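Local atomic coordinates of WA352 (Oryza sativa subsp. indica, PDB entry 5ZT3), a protein that is associated with cytoplasmic male sterility in rice and probably acts in the mitochondrion, represented here by its helical C-terminal part. Residues D106-Q109 and Q114-T117; Q30-R35 and E56-L61; V63-K68 and R84-P89; R67-L72 and W119-R124. All coordinates share one frame; numbering follows the deposited sequence.

Contact 1: residues D106-Q109 and Q114-T117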
# COMPACT_ATOMS: atom_id res chain seq x y z
N ASP A 106 12.49 -3.25 -2.40
CA ASP A 106 13.89 -3.56 -2.70
C ASP A 106 14.05 -4.07 -4.13
O ASP A 106 15.01 -3.71 -4.82
CB ASP A 106 14.44 -4.59 -1.71
CG ASP A 106 15.78 -5.16 -2.14
OD1 ASP A 106 16.80 -4.48 -1.94
OD2 ASP A 106 15.80 -6.29 -2.69
N ASP A 107 13.12 -4.92 -4.58
CA ASP A 107 13.17 -5.46 -5.93
C ASP A 107 13.08 -4.34 -6.97
O ASP A 107 13.85 -4.31 -7.93
CB ASP A 107 12.02 -6.46 -6.09
CG ASP A 107 12.18 -7.40 -7.29
OD1 ASP A 107 13.32 -7.66 -7.72
OD2 ASP A 107 11.15 -7.90 -7.79
N LEU A 108 12.14 -3.42 -6.77
CA LEU A 108 12.00 -2.28 -7.68
C LEU A 108 13.22 -1.37 -7.63
O LEU A 108 13.68 -0.89 -8.66
CB LEU A 108 10.75 -1.48 -7.31
CG LEU A 108 9.42 -2.18 -7.50
CD1 LEU A 108 8.32 -1.31 -6.92
CD2 LEU A 108 9.16 -2.46 -8.97
N GLN A 109 13.74 -1.10 -6.43
CA GLN A 109 14.89 -0.22 -6.33
C GLN A 109 16.13 -0.85 -6.96
O GLN A 109 16.96 -0.14 -7.55
CB GLN A 109 15.14 0.15 -4.87
CG GLN A 109 14.17 1.17 -4.34
CD GLN A 109 14.28 1.37 -2.84
OE1 GLN A 109 14.87 0.55 -2.13
NE2 GLN A 109 13.72 2.46 -2.35
N GLN A 114 13.08 -4.23 -14.84
CA GLN A 114 13.50 -5.60 -15.09
C GLN A 114 13.19 -6.54 -13.93
O GLN A 114 13.70 -7.66 -13.91
CB GLN A 114 14.99 -5.65 -15.45
CG GLN A 114 15.29 -5.16 -16.87
CD GLN A 114 16.73 -5.39 -17.27
OE1 GLN A 114 17.46 -6.14 -16.62
NE2 GLN A 114 17.15 -4.75 -18.36
N SER A 115 12.37 -6.11 -12.99
CA SER A 115 12.07 -6.91 -11.81
C SER A 115 10.76 -7.68 -11.97
O SER A 115 9.86 -7.25 -12.69
CB SER A 115 11.98 -6.02 -10.57
OG SER A 115 10.92 -5.09 -10.70
N ALA A 116 10.67 -8.81 -11.27
CA ALA A 116 9.39 -9.51 -11.21
C ALA A 116 8.32 -8.65 -10.56
O ALA A 116 7.16 -8.68 -10.98
CB ALA A 116 9.56 -10.82 -10.43
N THR A 117 8.70 -7.86 -9.55
CA THR A 117 7.73 -6.99 -8.88
C THR A 117 7.12 -6.00 -9.84
O THR A 117 5.90 -5.78 -9.83
CB THR A 117 8.39 -6.26 -7.71
OG1 THR A 117 8.82 -7.22 -6.74
CG2 THR A 117 7.41 -5.31 -7.05
O HOH W 1 13.12 -9.49 -9.93
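D107 reaches from helix 98-111 to the start of helix 116-124, and one of its carboxylate oxygens, OD2, takes two hydrogen bonds from the same residue, T117. The hydroxyl OG1 of T117 donates to D107 OD2 at 2.6 Å, on the anti lone pair, away from OD1. The backbone N of T117 gives D107 OD2 a longer bond of 3.0 Å, bent to 153° at the hydrogen and arriving nearly in line with the C-O bond. CG of D107 lies anti to its own backbone N (chi1 -163°), which swings the carboxylate off its helix and across to these donors. The other oxygen, D107 OD1, works through a water 2.9 Å away, which in turn accepts from A116 N, and it also forms a salt bridge with R111. With an alanine here instead of D107, T117 N and OG1 are likely to lose their shared acceptor and the bridging water one of its anchors.

The apolar contact lies beside this polar cluster. L108 CG meets T117 CG2 at 3.7 Å, the two side chains crossing at about a right angle. L108 CD2 also makes a van der Waals approach to a hydroxyl, 3.6 Å from S115 OG, which is itself hydrogen-bonded to N112 O and to the backbone N of F118.

That last bond makes S115 a classic serine N-cap of helix 116-124; D107 adds to it from the preceding helix, binding T117 N directly and A116 N through water.

Contact 2: residues Q30-R35 and E56-L61; sequences QSIQRR and EDLFEL
I32 and F59 are brought together by their first torsions. In I32, CG1 stands anti to the carbonyl carbon (chi1 -65°) and the chain runs on extended, so CD1 is carried out toward helix 45-72; the same rotation leaves CG2 anti to the backbone N, facing L58. F59 holds its ring anti to the backbone N (chi1 -174°), presenting an edge to helix 29-37.

The I32 CD1 methyl arrives at that edge, close to the ring plane, 3.8 Å from F59 CD1. It sits equally near F59 CB, at 3.8 Å, so the methyl lodges where the ring joins its stem and the two side chains cross at about a right angle. The second branch makes the other touch: I32 CG2 meets L58 CD1 at 3.9 Å. One isoleucine thus straddles two consecutive residues of the long helix.

Around this pairing, Y18 stacks edge-to-face with F59, V29 also packs on it, and L58 goes on to touch L101 of helix 98-111. R35 makes salt bridges with D27 and E95, and Q33 NE2 bonds to S51 OG, a polar tie between the same two helices further along.

Between residues 30-35 and 56-61 themselves there is no hydrogen bond and no charge pair. The touch here is buried hydrocarbon, apolar and nondirectional, set by how I32, L58 and F59 fit together.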
# COMPACT_ATOMS: atom_id res chain seq x y z
N GLN A 30 -5.75 6.44 7.65
CA GLN A 30 -7.02 6.11 8.28
C GLN A 30 -7.73 4.96 7.58
O GLN A 30 -8.30 4.08 8.24
CB GLN A 30 -7.92 7.35 8.33
CG GLN A 30 -7.57 8.31 9.45
CD GLN A 30 -8.44 9.55 9.44
OE1 GLN A 30 -9.00 9.92 8.40
NE2 GLN A 30 -8.56 10.20 10.59
N SER A 31 -7.69 4.92 6.24
CA SER A 31 -8.38 3.84 5.55
C SER A 31 -7.68 2.50 5.79
O SER A 31 -8.35 1.47 5.94
CB SER A 31 -8.56 4.15 4.06
OG SER A 31 -7.35 4.01 3.34
N ILE A 32 -6.35 2.51 5.88
CA ILE A 32 -5.63 1.28 6.21
C ILE A 32 -5.94 0.85 7.64
O ILE A 32 -6.14 -0.34 7.91
CB ILE A 32 -4.12 1.46 5.97
CG1 ILE A 32 -3.85 1.68 4.49
CG2 ILE A 32 -3.33 0.27 6.52
CD1 ILE A 32 -2.45 2.20 4.20
N GLN A 33 -5.99 1.81 8.56
CA GLN A 33 -6.32 1.48 9.94
C GLN A 33 -7.69 0.83 10.03
O GLN A 33 -7.87 -0.16 10.75
CB GLN A 33 -6.26 2.74 10.79
CG GLN A 33 -6.55 2.49 12.26
CD GLN A 33 -6.46 3.75 13.07
OE1 GLN A 33 -6.44 4.86 12.54
NE2 GLN A 33 -6.39 3.59 14.38
N ARG A 34 -8.66 1.36 9.30
CA ARG A 34 -10.00 0.77 9.27
C ARG A 34 -9.95 -0.66 8.76
O ARG A 34 -10.62 -1.55 9.31
CB ARG A 34 -10.90 1.65 8.40
CG ARG A 34 -12.35 1.21 8.27
CD ARG A 34 -13.21 2.37 7.78
NE ARG A 34 -12.93 2.77 6.40
CZ ARG A 34 -12.23 3.84 6.04
NH1 ARG A 34 -11.72 4.65 6.97
NH2 ARG A 34 -12.03 4.11 4.76
N ARG A 35 -9.16 -0.93 7.71
CA ARG A 35 -9.05 -2.29 7.22
C ARG A 35 -8.38 -3.21 8.24
O ARG A 35 -8.82 -4.35 8.43
CB ARG A 35 -8.35 -2.34 5.85
CG ARG A 35 -9.21 -1.79 4.73
CD ARG A 35 -8.43 -1.65 3.43
NE ARG A 35 -8.49 -0.27 2.99
CZ ARG A 35 -7.42 0.43 2.66
NH1 ARG A 35 -6.22 -0.14 2.71
NH2 ARG A 35 -7.53 1.70 2.28
N GLU A 56 0.42 3.43 9.85
CA GLU A 56 1.40 4.43 9.45
C GLU A 56 2.58 3.76 8.75
O GLU A 56 3.07 4.26 7.73
CB GLU A 56 1.88 5.20 10.68
CG GLU A 56 0.90 6.23 11.22
CD GLU A 56 1.38 6.87 12.50
OE1 GLU A 56 2.42 6.42 13.02
OE2 GLU A 56 0.72 7.81 12.99
N ASP A 57 3.03 2.62 9.28
CA ASP A 57 4.17 1.94 8.67
C ASP A 57 3.82 1.40 7.29
O ASP A 57 4.61 1.53 6.35
CB ASP A 57 4.64 0.79 9.57
CG ASP A 57 5.38 1.27 10.81
OD1 ASP A 57 5.66 2.48 10.93
OD2 ASP A 57 5.68 0.42 11.68
N LEU A 58 2.64 0.80 7.16
CA LEU A 58 2.21 0.28 5.87
C LEU A 58 2.07 1.41 4.85
O LEU A 58 2.53 1.30 3.71
CB LEU A 58 0.90 -0.49 6.01
CG LEU A 58 0.94 -1.84 6.72
CD1 LEU A 58 -0.49 -2.30 6.97
CD2 LEU A 58 1.72 -2.87 5.91
N PHE A 59 1.44 2.51 5.26
CA PHE A 59 1.16 3.59 4.31
C PHE A 59 2.44 4.19 3.76
O PHE A 59 2.57 4.42 2.56
CB PHE A 59 0.31 4.67 4.97
CG PHE A 59 -0.13 5.76 4.02
CD1 PHE A 59 -1.02 5.48 3.00
CD2 PHE A 59 0.31 7.06 4.18
CE1 PHE A 59 -1.44 6.48 2.12
CE2 PHE A 59 -0.11 8.06 3.31
CZ PHE A 59 -0.99 7.77 2.30
N GLU A 60 3.41 4.46 4.64
CA GLU A 60 4.66 5.06 4.19
C GLU A 60 5.34 4.18 3.15
O GLU A 60 5.85 4.68 2.14
CB GLU A 60 5.58 5.31 5.38
CG GLU A 60 6.93 5.90 4.99
CD GLU A 60 7.58 6.67 6.13
OE1 GLU A 60 7.34 6.31 7.30
OE2 GLU A 60 8.33 7.63 5.84
N LEU A 61 5.34 2.87 3.37
CA LEU A 61 5.95 1.95 2.40
C LEU A 61 5.14 1.89 1.11
O LEU A 61 5.71 1.89 0.01
CB LEU A 61 6.06 0.56 3.00
CG LEU A 61 7.42 0.15 3.55
CD1 LEU A 61 7.32 -1.24 4.07
CD2 LEU A 61 8.47 0.23 2.48

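Contact 3: residues V63-K68 and R84-P89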
# COMPACT_ATOMS: atom_id res chain seq x y z
N VAL A 63 3.36 4.18 -0.21
CA VAL A 63 3.58 5.41 -0.96
C VAL A 63 4.90 5.35 -1.71
O VAL A 63 4.99 5.75 -2.88
CB VAL A 63 3.47 6.64 -0.05
CG1 VAL A 63 3.90 7.91 -0.79
CG2 VAL A 63 2.04 6.80 0.45
N GLU A 64 5.95 4.81 -1.08
CA GLU A 64 7.22 4.70 -1.78
C GLU A 64 7.10 3.79 -3.00
O GLU A 64 7.63 4.10 -4.07
CB GLU A 64 8.31 4.20 -0.83
CG GLU A 64 8.70 5.23 0.22
CD GLU A 64 8.94 6.61 -0.38
OE1 GLU A 64 9.70 6.70 -1.37
OE2 GLU A 64 8.36 7.60 0.13
N ILE A 65 6.39 2.68 -2.86
CA ILE A 65 6.19 1.77 -3.99
C ILE A 65 5.36 2.43 -5.08
O ILE A 65 5.69 2.34 -6.27
CB ILE A 65 5.55 0.45 -3.51
CG1 ILE A 65 6.51 -0.34 -2.63
CG2 ILE A 65 5.10 -0.40 -4.69
CD1 ILE A 65 5.82 -1.44 -1.84
N ILE A 66 4.27 3.09 -4.68
CA ILE A 66 3.37 3.72 -5.64
C ILE A 66 4.09 4.80 -6.43
O ILE A 66 3.94 4.89 -7.65
CB ILE A 66 2.13 4.25 -4.90
CG1 ILE A 66 1.25 3.09 -4.44
CG2 ILE A 66 1.34 5.22 -5.77
CD1 ILE A 66 0.23 3.49 -3.37
N ARG A 67 4.88 5.64 -5.75
CA ARG A 67 5.59 6.70 -6.45
C ARG A 67 6.63 6.11 -7.40
O ARG A 67 6.81 6.62 -8.51
CB ARG A 67 6.21 7.67 -5.44
CG ARG A 67 5.17 8.63 -4.86
CD ARG A 67 5.77 9.62 -3.87
NE ARG A 67 6.43 10.75 -4.51
CZ ARG A 67 5.83 11.65 -5.30
NH1 ARG A 67 6.54 12.63 -5.84
NH2 ARG A 67 4.53 11.58 -5.55
N LYS A 68 7.31 5.05 -6.99
CA LYS A 68 8.26 4.38 -7.89
C LYS A 68 7.55 3.84 -9.12
O LYS A 68 7.98 4.06 -10.26
CB LYS A 68 8.96 3.26 -7.13
CG LYS A 68 9.97 2.47 -7.94
CD LYS A 68 11.19 3.32 -8.25
CE LYS A 68 12.39 2.45 -8.59
NZ LYS A 68 13.62 3.26 -8.85
N ARG A 84 -4.62 -0.25 -4.35
CA ARG A 84 -5.36 -1.49 -4.59
C ARG A 84 -4.47 -2.57 -5.18
O ARG A 84 -4.67 -3.76 -4.91
CB ARG A 84 -6.57 -1.23 -5.48
CG ARG A 84 -7.62 -0.27 -4.89
CD ARG A 84 -8.44 -0.87 -3.74
NE ARG A 84 -7.62 -1.19 -2.57
CZ ARG A 84 -7.16 -0.30 -1.69
NH1 ARG A 84 -7.45 0.99 -1.83
NH2 ARG A 84 -6.40 -0.69 -0.68
N ALA A 85 -3.46 -2.18 -5.96
CA ALA A 85 -2.55 -3.16 -6.54
C ALA A 85 -1.63 -3.77 -5.49
O ALA A 85 -0.95 -4.75 -5.80
CB ALA A 85 -1.74 -2.53 -7.67
N LEU A 86 -1.60 -3.23 -4.28
CA LEU A 86 -0.75 -3.74 -3.22
C LEU A 86 -1.52 -4.57 -2.19
O LEU A 86 -0.92 -5.04 -1.21
CB LEU A 86 0.01 -2.59 -2.54
CG LEU A 86 0.88 -1.78 -3.50
CD1 LEU A 86 1.60 -0.66 -2.76
CD2 LEU A 86 1.89 -2.65 -4.22
N ASP A 87 -2.82 -4.75 -2.38
CA ASP A 87 -3.60 -5.62 -1.51
C ASP A 87 -3.11 -7.07 -1.63
O ASP A 87 -2.46 -7.45 -2.61
CB ASP A 87 -5.07 -5.62 -1.95
CG ASP A 87 -5.77 -4.29 -1.72
OD1 ASP A 87 -6.80 -4.04 -2.39
OD2 ASP A 87 -5.31 -3.49 -0.86
N ASN A 88 -3.46 -7.89 -0.65
CA ASN A 88 -3.15 -9.32 -0.69
C ASN A 88 -4.43 -10.09 -0.40
O ASN A 88 -4.95 -10.00 0.74
CB ASN A 88 -2.06 -9.69 0.31
CG ASN A 88 -1.57 -11.11 0.15
OD1 ASN A 88 -2.32 -12.00 -0.27
ND2 ASN A 88 -0.30 -11.35 0.47
N PRO A 89 -4.96 -10.86 -1.35
CA PRO A 89 -6.23 -11.58 -1.13
C PRO A 89 -6.13 -12.71 -0.14
O PRO A 89 -7.17 -13.25 0.26
CB PRO A 89 -6.59 -12.11 -2.52
CG PRO A 89 -5.68 -11.44 -3.48
CD PRO A 89 -4.46 -11.03 -2.73
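L86 points its side chain from the loop after helix 78-81 at two neighbouring isoleucines of helix 45-72, I65 and I66. Its CB and CG form the stem: CG is anti to the carbonyl carbon (chi1 -58°), and neither atom comes within 4.2 Å of residues 63-68. The forked end does the touching. L86 CD1 lies between the isoleucines, 4.0 Å from I65 CG2 and 4.1 Å from I66 CG1, with I65 CB a little further off. Of residues 63-68, L86 CD2 meets I65, reaching its CG2 at 3.9 Å; L121 is its other neighbour. Both isoleucines cross the leucine obliquely, and no hydrogen bond joins the segments.

This is the interior of an all-helical fold, where an irregular connection sends a leucine into a core built by helices; the centre of the contact lies about 4 Å from the centre of the chain. I65 also packs on L101, L105 and L108 of helix 98-111, while L86 touches M104.

Just beside L86, the loop braces itself. R84 grips D87 side-on with two nitrogens, one to each carboxylate oxygen. R84 NE to D87 OD1 is 3.0 Å and nearly straight at 172°; R84 NH2 reaches D87 OD2 at the same length, using that oxygen's syn lone pair. Both acceptors lie near the guanidinium plane, which limits how far either group can rotate. R84 NH1 makes a further salt bridge with D27, and the carbonyl of A85 accepts from NH1 of R124.

Contact 4: residues R67-L72 and W119-R124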
# COMPACT_ATOMS: atom_id res chain seq x y z
N ARG A 67 4.88 5.64 -5.75
CA ARG A 67 5.59 6.70 -6.45
C ARG A 67 6.63 6.11 -7.40
O ARG A 67 6.81 6.62 -8.51
CB ARG A 67 6.21 7.67 -5.44
CG ARG A 67 5.17 8.63 -4.86
CD ARG A 67 5.77 9.62 -3.87
NE ARG A 67 6.43 10.75 -4.51
CZ ARG A 67 5.83 11.65 -5.30
NH1 ARG A 67 6.54 12.63 -5.84
NH2 ARG A 67 4.53 11.58 -5.55
N LYS A 68 7.31 5.05 -6.99
CA LYS A 68 8.26 4.38 -7.89
C LYS A 68 7.55 3.84 -9.12
O LYS A 68 7.98 4.06 -10.26
CB LYS A 68 8.96 3.26 -7.13
CG LYS A 68 9.97 2.47 -7.94
CD LYS A 68 11.19 3.32 -8.25
CE LYS A 68 12.39 2.45 -8.59
NZ LYS A 68 13.62 3.26 -8.85
N MET A 69 6.44 3.12 -8.91
CA MET A 69 5.72 2.53 -10.04
C MET A 69 5.10 3.59 -10.94
O MET A 69 4.95 3.35 -12.14
CB MET A 69 4.62 1.59 -9.54
CG MET A 69 5.13 0.26 -8.97
SD MET A 69 6.04 -0.72 -10.17
CE MET A 69 4.81 -0.95 -11.46
N ALA A 70 4.71 4.74 -10.37
CA ALA A 70 4.07 5.76 -11.18
C ALA A 70 4.98 6.19 -12.32
O ALA A 70 4.52 6.40 -13.45
CB ALA A 70 3.70 6.96 -10.31
N GLY A 71 6.28 6.30 -12.04
CA GLY A 71 7.26 6.65 -13.05
C GLY A 71 7.66 5.48 -13.93
O GLY A 71 7.85 5.66 -15.14
N LEU A 72 7.82 4.28 -13.35
CA LEU A 72 8.17 3.12 -14.16
C LEU A 72 7.03 2.69 -15.09
O LEU A 72 7.29 2.10 -16.15
CB LEU A 72 8.54 1.94 -13.27
CG LEU A 72 9.76 2.11 -12.37
CD1 LEU A 72 9.93 0.88 -11.47
CD2 LEU A 72 11.02 2.34 -13.21
N TRP A 119 6.60 -6.27 -13.07
CA TRP A 119 5.63 -6.91 -13.96
C TRP A 119 4.40 -7.39 -13.20
O TRP A 119 3.28 -7.30 -13.71
CB TRP A 119 6.30 -8.03 -14.75
CG TRP A 119 7.08 -7.47 -15.86
CD1 TRP A 119 8.44 -7.41 -15.97
CD2 TRP A 119 6.54 -6.82 -17.01
NE1 TRP A 119 8.78 -6.78 -17.15
CE2 TRP A 119 7.63 -6.41 -17.80
CE3 TRP A 119 5.24 -6.57 -17.46
CZ2 TRP A 119 7.46 -5.75 -19.01
CZ3 TRP A 119 5.08 -5.92 -18.67
CH2 TRP A 119 6.18 -5.52 -19.43
N ARG A 120 4.59 -7.91 -12.00
CA ARG A 120 3.43 -8.31 -11.21
C ARG A 120 2.51 -7.13 -10.94
O ARG A 120 1.28 -7.24 -11.09
CB ARG A 120 3.90 -8.95 -9.90
CG ARG A 120 2.78 -9.44 -9.04
CD ARG A 120 3.28 -10.33 -7.91
NE ARG A 120 3.73 -11.63 -8.40
CZ ARG A 120 4.99 -12.04 -8.42
NH1 ARG A 120 5.30 -13.24 -8.88
NH2 ARG A 120 5.96 -11.24 -7.97
N LEU A 121 3.08 -5.98 -10.59
CA LEU A 121 2.28 -4.80 -10.27
C LEU A 121 1.65 -4.19 -11.52
O LEU A 121 0.51 -3.72 -11.48
CB LEU A 121 3.12 -3.79 -9.49
CG LEU A 121 3.59 -4.29 -8.13
CD1 LEU A 121 4.32 -3.18 -7.40
CD2 LEU A 121 2.38 -4.76 -7.33
N VAL A 122 2.38 -4.18 -12.65
CA VAL A 122 1.80 -3.71 -13.91
C VAL A 122 0.52 -4.47 -14.22
O VAL A 122 -0.48 -3.89 -14.66
CB VAL A 122 2.82 -3.84 -15.05
CG1 VAL A 122 2.12 -3.81 -16.43
CG2 VAL A 122 3.85 -2.74 -14.95
N GLU A 123 0.54 -5.79 -14.01
CA GLU A 123 -0.63 -6.60 -14.35
C GLU A 123 -1.80 -6.32 -13.42
O GLU A 123 -2.95 -6.35 -13.87
CB GLU A 123 -0.23 -8.08 -14.35
CG GLU A 123 -1.38 -9.05 -14.66
CD GLU A 123 -2.04 -8.77 -16.00
OE1 GLU A 123 -1.35 -8.28 -16.92
OE2 GLU A 123 -3.26 -9.03 -16.14
N ARG A 124 -1.54 -6.01 -12.16
CA ARG A 124 -2.60 -5.82 -11.17
C ARG A 124 -3.33 -4.49 -11.33
O ARG A 124 -4.54 -4.42 -11.10
CB ARG A 124 -2.02 -5.86 -9.76
CG ARG A 124 -1.58 -7.20 -9.27
CD ARG A 124 -1.08 -7.07 -7.86
NE ARG A 124 -0.55 -8.32 -7.32
CZ ARG A 124 0.05 -8.41 -6.14
NH1 ARG A 124 0.20 -7.32 -5.38
NH2 ARG A 124 0.51 -9.58 -5.71
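M69 curls its thioether against L121 and V122 of helix 116-124, and all the close packing of this contact is its work. Bends at chi2 and chi3 (-61° and -59°) fold the chain so that its methyl CE comes 3.8 Å from L121 CB. The same M69 CE also reaches CG2 of V122, at 4.0 Å. Further back along the methionine, M69 CG lies 3.9 Å from L121 CD1, and SD is also near L121 CD1, so L121 is touched at both its base and one branch. Replacing M69 with an alanine would probably open a gap beside L121 and leave V122 CG2 without its partner on the long helix.

The packing thins quickly away from these three residues. V122 is partly exposed, and R67 and G71 on one helix and W119, R120 and E123 on the other lie on the solvent side, none of them making a contact across the pair. No hydrogen bond links the two segments.

Neighbours close in on the tight part: W78 of helix 78-81 touches both M69 and L121, L108 of helix 98-111 packs on M69, and M104 of the same helix meets L121, so the methionine and leucine lie where four helices converge.

Helix 45-72 is the common element of contacts 2, 3 and 4, which follow one another along it toward its C-terminal end. Contact 2 closes first in the chain; contacts 3 and 4 then open from overlapping segments that share R67 and K68, their centres about 8 Å apart. Contact 1 is nested inside the long loop closed by contact 4 and also uses helix 116-124; the centres of contacts 1 and 4 are about 10 Å apart. Contacts 1 and 2 lie on opposite sides of the chain's centre, about 22 Å between centres. L108 and L121 link the packing of contacts 1, 3 and 4, while contact 2 joins through helix 45-72, consistent with one compact helical domain, all within the DUF8018 range.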